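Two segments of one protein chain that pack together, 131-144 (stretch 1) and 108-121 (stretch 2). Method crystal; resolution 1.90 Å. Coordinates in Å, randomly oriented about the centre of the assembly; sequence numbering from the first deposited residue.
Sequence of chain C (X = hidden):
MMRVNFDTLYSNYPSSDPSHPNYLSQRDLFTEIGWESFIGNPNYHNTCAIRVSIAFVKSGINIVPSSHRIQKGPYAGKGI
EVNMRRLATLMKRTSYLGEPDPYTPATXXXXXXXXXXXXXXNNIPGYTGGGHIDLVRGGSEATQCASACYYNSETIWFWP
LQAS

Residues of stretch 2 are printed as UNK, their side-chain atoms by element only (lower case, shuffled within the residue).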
# COMPACT_ATOMS: atom_id res chain seq x y z
N GLY C 131 6.33 9.99 -19.50
CA GLY C 131 5.20 9.45 -18.73
C GLY C 131 5.00 7.98 -19.06
O GLY C 131 5.99 7.29 -19.34
N HIS C 132 3.77 7.50 -18.91
CA HIS C 132 3.45 6.05 -18.95
C HIS C 132 2.30 5.86 -19.92
O HIS C 132 1.32 6.61 -19.86
CB HIS C 132 3.10 5.55 -17.55
CG HIS C 132 2.77 4.09 -17.50
ND1 HIS C 132 3.73 3.13 -17.72
CD2 HIS C 132 1.60 3.45 -17.28
CE1 HIS C 132 3.16 1.94 -17.65
NE2 HIS C 132 1.86 2.10 -17.35
N ILE C 133 2.44 4.88 -20.80
CA ILE C 133 1.33 4.47 -21.71
C ILE C 133 1.00 3.01 -21.45
O ILE C 133 1.92 2.22 -21.12
CB ILE C 133 1.72 4.77 -23.17
CG1 ILE C 133 0.49 4.66 -24.06
CG2 ILE C 133 2.90 3.92 -23.63
CD1 ILE C 133 0.70 5.27 -25.43
N ASP C 134 -0.28 2.67 -21.52
CA ASP C 134 -0.76 1.38 -20.98
C ASP C 134 -2.14 1.12 -21.57
O ASP C 134 -2.67 1.99 -22.28
CB ASP C 134 -0.79 1.41 -19.44
CG ASP C 134 -0.60 0.06 -18.75
OD1 ASP C 134 -0.95 -0.97 -19.35
OD2 ASP C 134 -0.01 0.05 -17.67
N LEU C 135 -2.68 -0.06 -21.29
CA LEU C 135 -4.08 -0.43 -21.57
C LEU C 135 -4.85 -0.37 -20.27
O LEU C 135 -4.32 -0.75 -19.22
CB LEU C 135 -4.17 -1.85 -22.16
CG LEU C 135 -3.34 -2.10 -23.42
CD1 LEU C 135 -3.64 -3.45 -23.99
CD2 LEU C 135 -3.52 -1.01 -24.46
N VAL C 136 -6.09 0.08 -20.33
CA VAL C 136 -6.89 0.26 -19.10
C VAL C 136 -8.26 -0.38 -19.32
O VAL C 136 -8.78 -0.33 -20.44
CB VAL C 136 -6.97 1.75 -18.73
CG1 VAL C 136 -7.63 2.61 -19.80
CG2 VAL C 136 -7.67 1.94 -17.37
N ARG C 137 -8.77 -1.00 -18.26
CA ARG C 137 -10.17 -1.48 -18.16
C ARG C 137 -10.88 -0.65 -17.08
O ARG C 137 -10.43 -0.68 -15.92
CB ARG C 137 -10.21 -2.97 -17.80
CG ARG C 137 -9.66 -3.90 -18.86
CD ARG C 137 -9.85 -5.34 -18.37
NE ARG C 137 -9.54 -6.28 -19.45
CZ ARG C 137 -10.32 -6.54 -20.49
NH1 ARG C 137 -11.52 -5.99 -20.59
NH2 ARG C 137 -9.92 -7.38 -21.43
N GLY C 138 -11.90 0.10 -17.46
CA GLY C 138 -12.81 0.77 -16.52
C GLY C 138 -13.72 -0.25 -15.86
O GLY C 138 -14.09 -1.24 -16.48
N GLY C 139 -13.93 -0.13 -14.56
CA GLY C 139 -14.84 -1.01 -13.80
C GLY C 139 -15.54 -0.21 -12.73
O GLY C 139 -15.25 1.01 -12.62
N SER C 140 -16.43 -0.84 -11.98
CA SER C 140 -17.25 -0.18 -10.94
C SER C 140 -16.35 0.23 -9.77
O SER C 140 -16.53 1.35 -9.25
CB SER C 140 -18.38 -1.08 -10.49
OG SER C 140 -19.58 -0.33 -10.44
N GLU C 141 -15.36 -0.62 -9.44
CA GLU C 141 -14.54 -0.53 -8.20
C GLU C 141 -13.32 0.39 -8.45
O GLU C 141 -12.95 1.13 -7.51
CB GLU C 141 -14.02 -1.91 -7.75
CG GLU C 141 -14.69 -3.14 -8.36
CD GLU C 141 -14.05 -3.61 -9.67
OE1 GLU C 141 -13.91 -2.75 -10.60
OE2 GLU C 141 -13.68 -4.84 -9.76
N ALA C 142 -12.72 0.34 -9.64
CA ALA C 142 -11.47 1.06 -9.95
C ALA C 142 -11.16 0.96 -11.43
O ALA C 142 -11.72 0.05 -12.11
CB ALA C 142 -10.31 0.49 -9.15
N THR C 143 -10.34 1.88 -11.93
CA THR C 143 -9.62 1.69 -13.22
C THR C 143 -8.48 0.71 -12.95
O THR C 143 -7.83 0.83 -11.90
CB THR C 143 -9.12 3.00 -13.82
OG1 THR C 143 -8.34 3.66 -12.82
CG2 THR C 143 -10.26 3.89 -14.26
N GLN C 144 -8.30 -0.25 -13.84
CA GLN C 144 -7.18 -1.20 -13.75
C GLN C 144 -6.38 -1.08 -15.04
O GLN C 144 -6.88 -1.39 -16.12
CB GLN C 144 -7.65 -2.60 -13.32
CG GLN C 144 -6.97 -2.97 -11.98
CD GLN C 144 -7.82 -3.76 -11.02
OE1 GLN C 144 -9.04 -3.71 -11.08
NE2 GLN C 144 -7.17 -4.51 -10.13
N UNK C 108 -10.10 11.60 -14.33
CA UNK C 108 -9.80 10.46 -15.23
C UNK C 108 -10.62 9.23 -14.86
O UNK C 108 -11.02 8.51 -15.78
c UNK C 108 -8.31 10.17 -15.27
N UNK C 109 -10.86 8.94 -13.58
CA UNK C 109 -11.58 7.68 -13.21
C UNK C 109 -13.02 7.72 -13.72
O UNK C 109 -13.46 6.73 -14.36
n UNK C 109 -13.55 6.64 -9.46
c UNK C 109 -11.53 7.39 -11.70
n UNK C 109 -12.44 8.39 -8.43
c UNK C 109 -13.56 7.80 -8.82
n UNK C 109 -14.72 8.36 -8.52
c UNK C 109 -12.37 5.91 -9.85
c UNK C 109 -12.11 6.04 -11.33
N UNK C 110 -13.76 8.81 -13.47
CA UNK C 110 -15.16 8.95 -13.94
C UNK C 110 -15.20 9.22 -15.45
O UNK C 110 -16.15 8.75 -16.10
c UNK C 110 -15.91 10.03 -13.16
c UNK C 110 -16.34 9.55 -11.79
n UNK C 110 -16.62 10.48 -10.90
o UNK C 110 -16.40 8.35 -11.52
N UNK C 111 -14.20 9.92 -15.98
CA UNK C 111 -14.02 10.12 -17.43
C UNK C 111 -13.93 8.81 -18.21
O UNK C 111 -14.68 8.66 -19.19
N UNK C 112 -13.01 7.92 -17.84
CA UNK C 112 -12.87 6.54 -18.41
C UNK C 112 -14.18 5.77 -18.17
O UNK C 112 -14.68 5.17 -19.11
c UNK C 112 -10.34 6.47 -18.28
c UNK C 112 -11.65 5.81 -17.82
c UNK C 112 -11.69 4.33 -18.15
c UNK C 112 -9.10 6.03 -17.54
N UNK C 113 -14.68 5.76 -16.92
CA UNK C 113 -15.95 5.10 -16.59
C UNK C 113 -15.86 3.60 -16.81
O UNK C 113 -14.88 3.00 -16.33
N UNK C 114 -16.82 3.02 -17.54
CA UNK C 114 -16.88 1.56 -17.78
C UNK C 114 -16.16 1.23 -19.10
O UNK C 114 -16.17 0.06 -19.50
c UNK C 114 -18.32 1.08 -17.76
N UNK C 115 -15.53 2.22 -19.72
CA UNK C 115 -14.87 2.08 -21.05
C UNK C 115 -13.50 1.42 -20.84
O UNK C 115 -12.97 1.41 -19.69
n UNK C 115 -15.46 6.43 -21.96
c UNK C 115 -14.93 7.49 -22.57
c UNK C 115 -16.24 5.40 -22.63
c UNK C 115 -16.23 4.09 -21.88
c UNK C 115 -14.86 3.43 -21.77
n UNK C 115 -15.10 7.65 -23.87
n UNK C 115 -14.22 8.38 -21.91
N UNK C 116 -13.03 0.77 -21.90
CA UNK C 116 -11.71 0.12 -22.01
C UNK C 116 -10.97 0.83 -23.14
O UNK C 116 -11.64 1.32 -24.09
c UNK C 116 -12.75 -2.13 -21.36
n UNK C 116 -12.62 -1.92 -20.06
o UNK C 116 -13.57 -2.92 -21.81
c UNK C 116 -11.81 -1.38 -22.28
N UNK C 117 -9.66 0.93 -23.03
CA UNK C 117 -8.87 1.52 -24.12
C UNK C 117 -7.43 1.72 -23.77
O UNK C 117 -6.89 0.96 -22.95
N UNK C 118 -6.79 2.64 -24.48
CA UNK C 118 -5.36 2.98 -24.30
C UNK C 118 -5.32 4.24 -23.45
O UNK C 118 -6.21 5.07 -23.61
c UNK C 118 -3.19 3.57 -25.44
c UNK C 118 -4.79 1.98 -26.54
c UNK C 118 -4.65 3.20 -25.64
N UNK C 119 -4.35 4.34 -22.55
CA UNK C 119 -4.25 5.51 -21.64
C UNK C 119 -2.80 5.98 -21.63
O UNK C 119 -1.90 5.13 -21.58
c UNK C 119 -3.96 4.07 -19.56
c UNK C 119 -4.75 5.19 -20.22
c UNK C 119 -4.78 6.44 -19.36
N UNK C 120 -2.61 7.29 -21.63
CA UNK C 120 -1.30 7.95 -21.49
C UNK C 120 -1.34 8.89 -20.30
O UNK C 120 -2.23 9.77 -20.27
c UNK C 120 -0.97 8.67 -22.77
N UNK C 121 -0.46 8.66 -19.35
CA UNK C 121 -0.23 9.49 -18.14
C UNK C 121 0.97 10.37 -18.48
O UNK C 121 2.09 9.84 -18.55
c UNK C 121 -3.24 7.11 -15.62
c UNK C 121 -2.01 5.40 -16.73
c UNK C 121 -1.02 6.32 -17.04
c UNK C 121 -1.11 7.63 -16.62
c UNK C 121 -3.13 5.79 -16.05
c UNK C 121 0.01 8.61 -16.91
c UNK C 121 -2.23 8.01 -15.89

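Position 108 carries one carbon and lies beyond reach of stretch 1: Ala108, at the start of a short helix. At 109 three carbons lead to a nitrogen and a carbon bearing two more nitrogens, so this is Arg109; its CG lies 4.1 Å from Thr143 CG2, the aliphatic stem supplying the contact. Position 110 has two carbons, the second carrying an oxygen and a nitrogen. The elements identify Asn110, exposed and free of stretch 1. Position 111 has no side-chain atoms and is Gly111.

At 112 four carbons fork at the first, one arm being two carbons long: Ile112. Its CD1 reaches Thr143 CG2 at 4.1 Å and Val136 CG2 at 4.3 Å, a buried apolar setting that suits a branched hydrocarbon. Position 113 bears no side chain and leaves the helix with a phi of 65°, which favours glycine; Gly113 O lies 3.0 Å from Gly138 CA. Position 114, with a single carbon pointing away into solvent, is Ala114. Position 115 repeats the three carbons, nitrogen and two-nitrogen carbon of an arginine. Arg115 turns back on its own stretch, NH2 donating to Gly111 O (2.8 Å) and NE to Ile112 O (3.2 Å), while its backbone O accepts from Gly138 N at 2.8 Å.

The strand begins at 116, where two carbons end in one oxygen and one nitrogen, packed close to Arg137: Asn116. Position 117 is bare, Gly117; its N donates to Val136 O (3.0 Å) and its O accepts from Val136 N (2.9 Å). Positions 118 and 119 each have one carbon carrying two others. Val118 sets CG2 3.9 Å from Leu135 CD2 and CG1 4.1 Å from Ile133 CG1; Val119 points to the other face, its CB 3.9 Å from Val136 CG1. Beta-branched valine suits such extended backbone. The lone carbon at 120, 4.5 Å from Ile133 CG1, marks Ala120, small beside its larger neighbour. At 121 one carbon leads to a six-carbon ring, Phe121, whose CD2 lies at the edge of the His132 ring, 3.9 Å from His132 CD2.

The contact is an antiparallel strand pairing. Paired N–H···O bonds join His132 with Phe121, Asp134 with Val119 and Val136 with Gly117, while the intervening pairs bring their CA atoms closer. Alternation sends Ile133, Leu135, Val118 and Ala120 to one face and His132, Val136, Val119 and Phe121 to the other. Beyond the strand, Gly138 fits against the turn: a CB there would lie 1.9 Å from Gly113 O.

Stretch 2 (108-121) ARNGIGARNGVVAF
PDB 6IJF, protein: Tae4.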